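SusD homolog (Bacteroides ovatus, PDB 4F53) probably binds mucin O-glycans at the cell surface as a lipoprotein of the SusD/RagB family, built on a TPR-like helical scaffold. Local coordinates at residues D37-E42 against I121-R126; N331-R336 against N438-M443. One frame throughout, in Å; residues are numbered along the deposited sequence.

Contact 1. Residues D37-E42 against I121-R126; sequences DLMMPE and IVVMLR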
# COMPACT_ATOMS: atom_id res chain seq x y z
N ASP A 37 4.17 3.90 14.73
CA ASP A 37 3.02 3.05 14.51
C ASP A 37 2.16 3.49 13.31
O ASP A 37 1.64 2.64 12.59
CB ASP A 37 2.17 3.03 15.79
CG ASP A 37 0.83 2.32 15.64
OD1 ASP A 37 0.81 1.19 15.11
OD2 ASP A 37 -0.19 2.92 15.98
N LEU A 38 2.00 4.80 13.11
CA LEU A 38 1.10 5.38 12.10
C LEU A 38 1.55 5.15 10.65
O LEU A 38 0.75 5.42 9.73
CB LEU A 38 0.82 6.87 12.39
CG LEU A 38 -0.03 7.07 13.67
CD1 LEU A 38 0.09 8.49 14.20
CD2 LEU A 38 -1.49 6.60 13.48
N MSE A 39 2.76 4.59 10.42
CA MSE A 39 3.18 4.26 9.04
C MSE A 39 2.30 3.14 8.45
O MSE A 39 2.08 3.09 7.24
CB MSE A 39 4.66 3.81 9.02
CG MSE A 39 5.61 4.91 9.52
SE MSE A 39 7.45 4.54 9.00
CE MSE A 39 7.83 3.21 10.23
N MSE A 40 1.84 2.24 9.32
CA MSE A 40 1.01 1.06 9.00
C MSE A 40 0.21 0.80 10.29
O MSE A 40 0.61 -0.05 11.10
CB MSE A 40 1.93 -0.10 8.60
CG MSE A 40 1.21 -1.21 7.85
SE MSE A 40 0.57 -0.64 6.09
CE MSE A 40 2.33 -0.29 5.31
N PRO A 41 -0.83 1.63 10.55
CA PRO A 41 -1.48 1.62 11.88
C PRO A 41 -2.04 0.30 12.37
O PRO A 41 -2.65 -0.45 11.63
CB PRO A 41 -2.57 2.68 11.77
CG PRO A 41 -2.66 3.02 10.31
CD PRO A 41 -1.34 2.74 9.71
N GLU A 42 -1.81 0.04 13.65
CA GLU A 42 -2.24 -1.14 14.38
C GLU A 42 -3.68 -1.02 14.88
O GLU A 42 -4.39 -2.04 14.87
CB GLU A 42 -1.30 -1.39 15.55
CG GLU A 42 -1.63 -2.66 16.31
CD GLU A 42 -0.79 -2.95 17.52
OE1 GLU A 42 0.42 -2.64 17.51
OE2 GLU A 42 -1.33 -3.54 18.48
N ILE A 121 7.26 11.78 6.92
CA ILE A 121 7.36 11.59 5.47
C ILE A 121 6.56 10.34 5.03
O ILE A 121 5.70 10.47 4.18
CB ILE A 121 8.84 11.55 5.01
CG1 ILE A 121 9.47 12.94 5.21
CG2 ILE A 121 8.93 11.11 3.53
CD1 ILE A 121 10.99 13.03 5.08
N VAL A 122 6.78 9.17 5.67
CA VAL A 122 6.10 7.90 5.32
C VAL A 122 4.56 8.03 5.52
O VAL A 122 3.81 7.59 4.65
CB VAL A 122 6.66 6.68 6.13
CG1 VAL A 122 5.95 5.38 5.76
CG2 VAL A 122 8.17 6.54 5.95
N VAL A 123 4.12 8.63 6.64
CA VAL A 123 2.69 8.78 6.98
C VAL A 123 2.02 9.74 6.00
O VAL A 123 1.00 9.41 5.41
CB VAL A 123 2.47 9.21 8.45
CG1 VAL A 123 1.00 9.53 8.72
CG2 VAL A 123 2.97 8.13 9.40
N MSE A 124 2.62 10.90 5.80
CA MSE A 124 2.05 11.92 4.92
C MSE A 124 2.24 11.54 3.44
O MSE A 124 1.48 12.03 2.61
CB MSE A 124 2.57 13.32 5.29
CG MSE A 124 2.13 13.73 6.70
SE MSE A 124 0.17 13.72 6.90
CE MSE A 124 -0.02 13.22 8.83
N LEU A 125 3.17 10.62 3.14
CA LEU A 125 3.31 10.04 1.79
C LEU A 125 2.03 9.27 1.45
O LEU A 125 1.53 9.42 0.36
CB LEU A 125 4.56 9.13 1.66
CG LEU A 125 4.86 8.52 0.27
CD1 LEU A 125 5.14 9.62 -0.79
CD2 LEU A 125 6.04 7.56 0.35
N ARG A 126 1.47 8.48 2.40
CA ARG A 126 0.20 7.76 2.22
C ARG A 126 -0.94 8.74 1.91
O ARG A 126 -1.74 8.50 1.02
CB ARG A 126 -0.23 6.95 3.46
CG ARG A 126 0.76 5.96 4.03
CD ARG A 126 0.19 5.36 5.30
NE ARG A 126 -1.15 4.82 5.04
CZ ARG A 126 -1.53 3.57 5.27
NH1 ARG A 126 -0.70 2.71 5.83
NH2 ARG A 126 -2.76 3.19 4.96
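Arg-126 reaches out from helix 110-131 and grips the type I beta turn, Asp-37 to Met-40, that follows helix 25-37. Its chain leaves with CG beside the backbone N and bends at chi3 (53°), which turns the guanidinium toward residues 39-41. Arg-126 NH1 donates to Met-39 O at 3.1 Å, and the N-H...O angle is 158°. The oxygen lies in the guanidinium plane, but NH1 sits above the carbonyl plane. Met-39 and Met-40 are selenomethionines. Met-40 crosses the arginine at about a right angle, with Met-40 SE 3.6 Å from Arg-126 NH1 at the same edge. Pro-41 CD approaches NH1 tip to tip. One turn earlier on the helix, Met-39 lies obliquely across Val-122. Its chain bends at chi3, and Met-39 SE rests 3.7 Å from Val-122 CG1. Val-123 CG2 rests against the turn backbone, 3.5 Å from Leu-38 O. Arg-126 NH2 makes a salt bridge with Asp-51 OD1 of helix 44-58. An alanine here in place of Arg-126 would remove the bonds to Met-39 O and Asp-51, and would probably loosen the hold of helix 110-131 on the loop. The contact joins helix 110-131 to the loop between helices 25-37 and 44-58, with Phe-92 of helix 82-106 packed on Val-123 and Arg-126.

Contact 2. Residues N331-R336 against N438-M443; sequences NIVVFR and NFPNGM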
# COMPACT_ATOMS: atom_id res chain seq x y z
N ASN A 331 3.58 -9.86 13.01
CA ASN A 331 4.13 -8.53 12.77
C ASN A 331 3.38 -7.79 11.70
O ASN A 331 2.87 -8.38 10.74
CB ASN A 331 5.60 -8.59 12.35
CG ASN A 331 6.52 -9.11 13.39
OD1 ASN A 331 6.28 -9.01 14.60
ND2 ASN A 331 7.61 -9.66 12.93
N ILE A 332 3.37 -6.47 11.84
CA ILE A 332 2.79 -5.61 10.83
C ILE A 332 3.88 -5.37 9.76
O ILE A 332 5.04 -5.18 10.09
CB ILE A 332 2.21 -4.33 11.48
CG1 ILE A 332 0.87 -4.70 12.19
CG2 ILE A 332 2.00 -3.28 10.42
CD1 ILE A 332 0.15 -3.61 12.90
N VAL A 333 3.51 -5.49 8.48
CA VAL A 333 4.43 -5.35 7.36
C VAL A 333 4.50 -3.87 6.99
O VAL A 333 3.50 -3.31 6.54
CB VAL A 333 4.01 -6.26 6.16
CG1 VAL A 333 4.91 -6.00 4.94
CG2 VAL A 333 4.02 -7.75 6.56
N VAL A 334 5.69 -3.24 7.16
CA VAL A 334 5.84 -1.81 6.89
C VAL A 334 6.53 -1.56 5.52
O VAL A 334 6.02 -0.78 4.72
CB VAL A 334 6.56 -1.06 8.06
CG1 VAL A 334 6.66 0.43 7.77
CG2 VAL A 334 5.86 -1.31 9.40
N PHE A 335 7.66 -2.22 5.26
CA PHE A 335 8.42 -2.03 4.04
C PHE A 335 9.33 -3.24 3.82
O PHE A 335 10.34 -3.43 4.51
CB PHE A 335 9.23 -0.71 4.13
CG PHE A 335 9.73 -0.06 2.85
CD1 PHE A 335 9.89 -0.80 1.69
CD2 PHE A 335 10.14 1.28 2.84
CE1 PHE A 335 10.42 -0.22 0.54
CE2 PHE A 335 10.65 1.86 1.69
CZ PHE A 335 10.78 1.11 0.54
N ARG A 336 8.94 -4.06 2.86
CA ARG A 336 9.65 -5.30 2.52
C ARG A 336 10.89 -5.03 1.69
O ARG A 336 10.87 -4.16 0.81
CB ARG A 336 8.73 -6.22 1.71
CG ARG A 336 7.46 -6.66 2.42
CD ARG A 336 6.98 -7.88 1.68
NE ARG A 336 5.73 -8.45 2.19
CZ ARG A 336 5.66 -9.36 3.15
NH1 ARG A 336 6.75 -9.75 3.79
NH2 ARG A 336 4.49 -9.86 3.51
N ASN A 438 4.29 -7.88 -2.18
CA ASN A 438 3.96 -6.79 -1.26
C ASN A 438 2.68 -7.00 -0.49
O ASN A 438 2.37 -6.18 0.38
CB ASN A 438 3.93 -5.42 -1.95
CG ASN A 438 5.00 -4.50 -1.44
OD1 ASN A 438 5.69 -4.81 -0.47
ND2 ASN A 438 5.19 -3.36 -2.09
N PHE A 439 1.98 -8.10 -0.71
CA PHE A 439 0.83 -8.41 0.12
C PHE A 439 1.28 -8.43 1.62
O PHE A 439 2.35 -8.96 1.87
CB PHE A 439 0.25 -9.77 -0.29
CG PHE A 439 -0.88 -10.25 0.60
CD1 PHE A 439 -2.20 -9.87 0.35
CD2 PHE A 439 -0.62 -11.06 1.70
CE1 PHE A 439 -3.24 -10.31 1.18
CE2 PHE A 439 -1.66 -11.49 2.53
CZ PHE A 439 -2.96 -11.12 2.27
N PRO A 440 0.54 -7.86 2.61
CA PRO A 440 -0.79 -7.21 2.53
C PRO A 440 -0.72 -5.65 2.47
O PRO A 440 -1.67 -4.99 2.89
CB PRO A 440 -1.44 -7.69 3.85
CG PRO A 440 -0.30 -7.71 4.84
CD PRO A 440 0.98 -7.95 4.02
N ASN A 441 0.38 -5.09 1.96
CA ASN A 441 0.59 -3.64 1.87
C ASN A 441 -0.18 -3.03 0.69
O ASN A 441 0.41 -2.65 -0.32
CB ASN A 441 2.09 -3.29 1.75
CG ASN A 441 2.38 -1.80 1.96
OD1 ASN A 441 1.46 -0.96 2.14
ND2 ASN A 441 3.65 -1.44 1.94
N GLY A 442 -1.50 -2.90 0.87
CA GLY A 442 -2.38 -2.38 -0.17
C GLY A 442 -2.19 -0.92 -0.51
O GLY A 442 -2.43 -0.52 -1.65
N MSE A 443 -1.79 -0.10 0.48
CA MSE A 443 -1.59 1.33 0.22
C MSE A 443 -0.55 1.52 -0.88
O MSE A 443 -0.83 2.19 -1.89
CB MSE A 443 -1.20 2.10 1.51
CG MSE A 443 -1.18 3.64 1.32
SE MSE A 443 -2.92 4.37 0.70
CE MSE A 443 -2.30 5.49 -0.79
O HOH W 1 5.03 1.18 3.28
O HOH W 2 6.65 -3.04 1.27
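A classic beta bulge marks the end of strand 332-335, where Val-334 and Phe-335 both face Ala-241 of the antiparallel partner strand 241-243. The contact joins this two-stranded sheet to residues 438-443, the link between helices 423-438 and 442-452. The link carries a cis peptide bond before Pro-440 and an inverse gamma turn centred on Asn-441, closed by Gly-442 N bonding to Pro-440 O. Asn-441 is also the N-cap of the second helix, and its OD1 accepts a weak bond from Glu-444 N.

Arg-336 makes the direct polar link. Its chain runs extended from CG to NE, and chi4 (-88°) turns the guanidinium out of line. Arg-336 NH2 donates to Phe-439 O at 2.8 Å, nearly straight at 166°. The bond lies in both the carbonyl and the guanidinium planes. NE adds a weak bond to the same oxygen, so two donors serve one acceptor. NH1 turns to Tyr-242 OH in a weak bond and to Glu-372 in a long, weak ion pair. Val-333 CG1 lies over one face of the guanidinium, offset toward its rim, while Val-333 CG2 meets Pro-440 CD at 4.0 Å.

Two waters bridge further polar groups. One donates to Val-334 O at 2.6 Å and accepts from Asn-441 ND2, which makes no direct bond to that carbonyl. The other accepts from Arg-336 N at 3.0 Å. It also donates to Asn-438 OD1 and takes a weak bond from Asn-441 ND2. Asn-438 ND2 is satisfied by Glu-339. Beside these bonds, Pro-440 CB sits over the centre of the Phe-439 ring, 3.9 Å above its plane.

How the contacts relate
Both segments of contact 1 come before those of contact 2 in the sequence. The centres of the two contacts are about 11 Å apart, and both are buried near the centre of the molecule. They touch through Met-40, whose CG packs 3.4 Å from Ile-332 CG2 and whose CE meets Asn-441 OD1. A second bridge is Met-443 CE against Arg-126 O, which brings helix 442-452 onto helix 110-131. Strand 241-243 also ties them: Arg-243 pairs with Ile-332 through the backbone and forms a salt bridge with Glu-42. Early helices, the sheet of strands 241-243 and 332-335 and a late helix of this SusD-like fold are therefore brought together in one interior region.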